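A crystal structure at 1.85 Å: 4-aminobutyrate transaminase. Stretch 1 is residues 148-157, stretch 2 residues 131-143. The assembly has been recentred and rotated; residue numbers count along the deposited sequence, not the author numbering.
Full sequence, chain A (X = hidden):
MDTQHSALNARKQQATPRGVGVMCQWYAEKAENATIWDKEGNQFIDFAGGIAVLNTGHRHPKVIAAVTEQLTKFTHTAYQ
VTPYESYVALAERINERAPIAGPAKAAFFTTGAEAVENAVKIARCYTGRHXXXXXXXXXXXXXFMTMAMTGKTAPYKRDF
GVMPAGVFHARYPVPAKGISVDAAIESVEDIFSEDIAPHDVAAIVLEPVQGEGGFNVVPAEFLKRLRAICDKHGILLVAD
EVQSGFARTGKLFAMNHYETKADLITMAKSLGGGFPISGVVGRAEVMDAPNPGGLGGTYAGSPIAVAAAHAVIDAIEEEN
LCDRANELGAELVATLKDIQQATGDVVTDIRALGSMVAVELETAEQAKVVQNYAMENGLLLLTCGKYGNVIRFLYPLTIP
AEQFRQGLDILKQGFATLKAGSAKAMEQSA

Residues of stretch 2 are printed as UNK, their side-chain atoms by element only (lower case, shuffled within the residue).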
# COMPACT_ATOMS: atom_id res chain seq x y z
N ALA A 148 -3.36 11.80 -1.13
CA ALA A 148 -3.28 11.16 0.18
C ALA A 148 -2.80 12.16 1.22
O ALA A 148 -3.29 12.21 2.34
CB ALA A 148 -2.32 9.95 0.13
N MET A 149 -1.83 13.00 0.86
CA MET A 149 -1.34 14.02 1.78
C MET A 149 -2.39 15.07 2.08
O MET A 149 -2.48 15.56 3.22
CB MET A 149 -0.08 14.67 1.16
CG MET A 149 1.08 13.69 1.17
SD MET A 149 2.50 14.35 0.16
CE MET A 149 3.03 15.71 1.25
N THR A 150 -3.16 15.47 1.06
CA THR A 150 -4.25 16.43 1.22
C THR A 150 -5.25 15.92 2.26
O THR A 150 -5.70 14.76 2.18
CB THR A 150 -4.91 16.65 -0.16
OG1 THR A 150 -3.94 17.36 -0.98
CG2 THR A 150 -6.26 17.40 -0.05
N GLY A 151 -5.64 16.82 3.20
CA GLY A 151 -6.42 16.41 4.37
C GLY A 151 -7.87 16.78 4.18
O GLY A 151 -8.51 17.35 5.06
N LYS A 152 -8.39 16.51 3.01
CA LYS A 152 -9.78 16.74 2.71
C LYS A 152 -10.19 15.69 1.70
O LYS A 152 -9.71 15.67 0.63
CB LYS A 152 -9.96 18.17 2.21
CG LYS A 152 -11.39 18.57 1.94
CD LYS A 152 -11.57 20.07 1.85
CE LYS A 152 -12.91 20.47 1.23
NZ LYS A 152 -13.05 21.95 1.24
N THR A 153 -11.16 14.87 2.02
CA THR A 153 -11.47 13.79 1.11
C THR A 153 -12.45 14.26 0.06
O THR A 153 -12.42 13.78 -1.08
CB THR A 153 -12.05 12.62 1.89
OG1 THR A 153 -13.19 13.08 2.61
CG2 THR A 153 -11.07 12.17 2.91
N ALA A 154 -13.37 15.19 0.42
CA ALA A 154 -14.35 15.56 -0.60
C ALA A 154 -14.10 16.99 -1.01
O ALA A 154 -13.99 17.83 -0.12
CB ALA A 154 -15.76 15.43 -0.04
N PRO A 155 -14.04 17.32 -2.32
CA PRO A 155 -14.28 16.47 -3.50
C PRO A 155 -13.03 15.75 -4.04
O PRO A 155 -13.17 15.02 -5.01
CB PRO A 155 -14.74 17.50 -4.56
CG PRO A 155 -13.83 18.66 -4.28
CD PRO A 155 -13.68 18.70 -2.73
N TYR A 156 -11.87 15.96 -3.40
CA TYR A 156 -10.59 15.72 -4.07
C TYR A 156 -10.28 14.24 -4.22
O TYR A 156 -9.69 13.83 -5.23
CB TYR A 156 -9.43 16.37 -3.28
CG TYR A 156 -9.63 17.84 -3.13
CD1 TYR A 156 -9.80 18.66 -4.25
CD2 TYR A 156 -9.68 18.44 -1.88
CE1 TYR A 156 -10.02 20.02 -4.12
CE2 TYR A 156 -9.88 19.78 -1.74
CZ TYR A 156 -10.06 20.57 -2.86
OH TYR A 156 -10.29 21.92 -2.69
N LYS A 157 -10.57 13.43 -3.24
CA LYS A 157 -10.11 12.04 -3.40
C LYS A 157 -11.16 10.98 -3.17
O LYS A 157 -10.86 9.81 -3.43
CB LYS A 157 -8.88 11.76 -2.50
CG LYS A 157 -9.12 11.91 -1.06
CD LYS A 157 -7.74 11.83 -0.30
CE LYS A 157 -7.82 12.13 1.16
NZ LYS A 157 -6.49 12.27 1.87
N UNK A 131 7.59 7.19 5.46
CA UNK A 131 6.34 7.75 5.96
C UNK A 131 6.27 9.26 5.82
O UNK A 131 7.29 9.96 5.87
N UNK A 132 5.03 9.77 5.75
CA UNK A 132 4.80 11.20 5.61
C UNK A 132 3.66 11.60 6.53
O UNK A 132 2.60 10.98 6.50
c UNK A 132 4.45 11.52 4.15
c UNK A 132 5.61 11.14 3.20
c UNK A 132 4.04 12.99 3.95
c UNK A 132 6.81 12.18 3.33
N UNK A 133 3.84 12.65 7.33
CA UNK A 133 2.77 13.17 8.15
C UNK A 133 2.38 14.53 7.60
O UNK A 133 3.23 15.42 7.45
c UNK A 133 3.43 11.87 10.19
c UNK A 133 3.96 11.85 11.62
c UNK A 133 2.11 13.98 10.46
c UNK A 133 3.20 13.26 9.63
N UNK A 134 1.10 14.70 7.30
CA UNK A 134 0.54 15.98 6.93
C UNK A 134 -0.57 16.30 7.93
O UNK A 134 -0.73 15.63 8.96
o UNK A 134 -0.96 14.93 5.39
c UNK A 134 1.06 15.63 4.44
c UNK A 134 -0.02 15.99 5.49
N UNK A 135 -1.37 17.35 7.64
CA UNK A 135 -2.34 17.84 8.61
C UNK A 135 -3.73 17.90 7.99
O UNK A 135 -3.91 18.15 6.80
c UNK A 135 0.27 18.96 12.17
c UNK A 135 0.58 19.13 9.43
c UNK A 135 -1.92 19.23 9.14
c UNK A 135 -0.71 19.16 9.99
c UNK A 135 1.55 18.92 11.63
c UNK A 135 -0.85 19.07 11.34
c UNK A 135 1.72 19.02 10.27
N UNK A 136 -4.74 17.70 8.83
CA UNK A 136 -6.09 17.79 8.36
C UNK A 136 -6.31 19.17 7.77
O UNK A 136 -5.79 20.16 8.29
N UNK A 137 -7.06 19.21 6.67
CA UNK A 137 -7.36 20.41 5.89
C UNK A 137 -6.15 20.89 5.10
O UNK A 137 -6.27 21.90 4.36
c UNK A 137 -7.92 21.53 6.75
c UNK A 137 -9.08 21.05 7.59
o UNK A 137 -10.08 20.60 7.02
n UNK A 137 -8.99 21.17 8.94
N UNK A 138 -5.00 20.22 5.19
CA UNK A 138 -3.87 20.60 4.36
C UNK A 138 -4.21 20.31 2.90
O UNK A 138 -5.01 19.41 2.60
N UNK A 139 -3.67 21.12 1.97
CA UNK A 139 -3.93 20.81 0.57
C UNK A 139 -2.62 20.81 -0.18
O UNK A 139 -1.90 21.81 -0.15
c UNK A 139 -6.48 20.20 -3.20
c UNK A 139 -6.26 20.58 -1.86
c UNK A 139 -5.60 20.59 -4.19
c UNK A 139 -4.53 21.41 -3.89
c UNK A 139 -4.90 21.78 -0.11
c UNK A 139 -4.32 21.81 -2.57
c UNK A 139 -5.18 21.38 -1.54
N UNK A 140 -2.32 19.71 -0.90
CA UNK A 140 -0.98 19.51 -1.46
C UNK A 140 -0.96 19.07 -2.91
O UNK A 140 0.13 19.04 -3.49
c UNK A 140 -0.04 18.90 0.83
c UNK A 140 -0.21 18.45 -0.59
n UNK A 140 -0.15 19.23 3.02
n UNK A 140 0.63 20.06 1.17
c UNK A 140 -0.56 18.40 2.00
c UNK A 140 0.57 20.22 2.49
N UNK A 141 -2.10 18.75 -3.51
CA UNK A 141 -2.12 18.45 -4.95
C UNK A 141 -3.07 17.31 -5.26
O UNK A 141 -3.68 16.73 -4.35
N UNK A 142 -3.16 16.93 -6.54
CA UNK A 142 -4.18 16.01 -6.99
C UNK A 142 -3.60 14.71 -7.56
O UNK A 142 -4.33 13.96 -8.21
n UNK A 142 -7.62 19.54 -8.21
c UNK A 142 -5.89 17.83 -7.45
n UNK A 142 -9.37 18.02 -7.89
c UNK A 142 -5.04 16.72 -8.04
c UNK A 142 -8.89 19.30 -7.89
n UNK A 142 -9.69 20.32 -7.56
c UNK A 142 -6.70 18.48 -8.65
N UNK A 143 -2.31 14.45 -7.36
CA UNK A 143 -1.67 13.18 -7.67
C UNK A 143 -2.16 12.15 -6.63
O UNK A 143 -2.82 12.50 -5.64
o UNK A 143 0.33 13.30 -6.32
c UNK A 143 -0.13 13.35 -7.67
O HOH W 1 -10.93 18.12 6.23
O HOH W 2 -8.32 15.29 -6.71

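Position 131 has backbone atoms alone and lies out of reach of stretch 1; it is Gly 131. Position 132 carries four carbons, forked at the first, with one arm two carbons long, the pattern of isoleucine. Its CA-to-CB bond points toward stretch 1, and CG2 of Ile 132 lies 4.0 Å from CE of Met 149, an apolar contact. Position 133 repeats the four-carbon fork, but its CA-to-CB bond points away, as alternation along a strand predicts, and it touches nothing of stretch 1: Ile 133.

At position 134 one carbon bears an oxygen and a carbon, which identifies threonine. The bond again points toward stretch 1; OG1 of Thr 134 donates a hydrogen bond to O of Met 149 (2.7 Å), while its CG2 lies 3.6 Å from CB of Met 149. Position 135 has one carbon followed by a six-carbon ring with no oxygen, hence Phe 135; its CA-to-CB bond points away and no side-chain atom comes nearer than 7.0 Å, so its backbone makes the approach, with O 3.9 Å from CA of Gly 151. Position 136 has no side-chain atoms and is Gly 136.

Position 137 shows two carbons, the second carrying one oxygen and one nitrogen: an amide one carbon from CA, so Asn 137. Its N donates to O of Gly 151 (2.9 Å, 150°), and water 1 donates to both OD1 of Asn 137 (2.7 Å) and O of Gly 151 (2.8 Å). Its phi of 72° suits the type II turn from Phe 135 to position 138. That position lacks a side chain and is Gly 138; an ideal CB there would lie 3.0 Å from O of Phe 135, a clash. O of Gly 138 accepts from N of Gly 151 (2.7 Å, 170°).

Position 139 has one carbon and a six-carbon ring, therefore Phe 139. Although its CA-to-CB bond points away, the ring comes nearer, directing its edge at the face of Tyr 156 (centroids 4.8 Å apart, planes at 65°). Position 140 has one carbon and a five-membered ring of three carbons and two nitrogens: His 140. Its CD2 approaches O of Met 149 (3.6 Å), and its N donates to OG1 of Thr 150 (2.9 Å, 160°).

Position 141 has no side chain, and its backbone angles (phi 141°, psi -180°) would jam a CB against the preceding carbonyl O: Gly 141. Its N makes a weak bond to OG1 of Thr 150 (3.4 Å, 138°). Position 142 has three carbons, a nitrogen, then a carbon with two nitrogens, the guanidinium of Arg 142; NH2 lies 3.5 Å from CE1 of Tyr 156, near the plane of that ring. Position 143, one carbon and one oxygen, is Ser 143, an N-cap without contact here.

The contact, burying 620 Å², combines backbone pairing at Gly 151 with the Thr 150 hydroxyl accepting one good hydrogen bond and one weak. An ideal CB on Gly 151 would lie 2.5 Å from O of Phe 135, so close packing there depends on its absence.

Stretch 2 131-143: GIITFGNGFHGRS
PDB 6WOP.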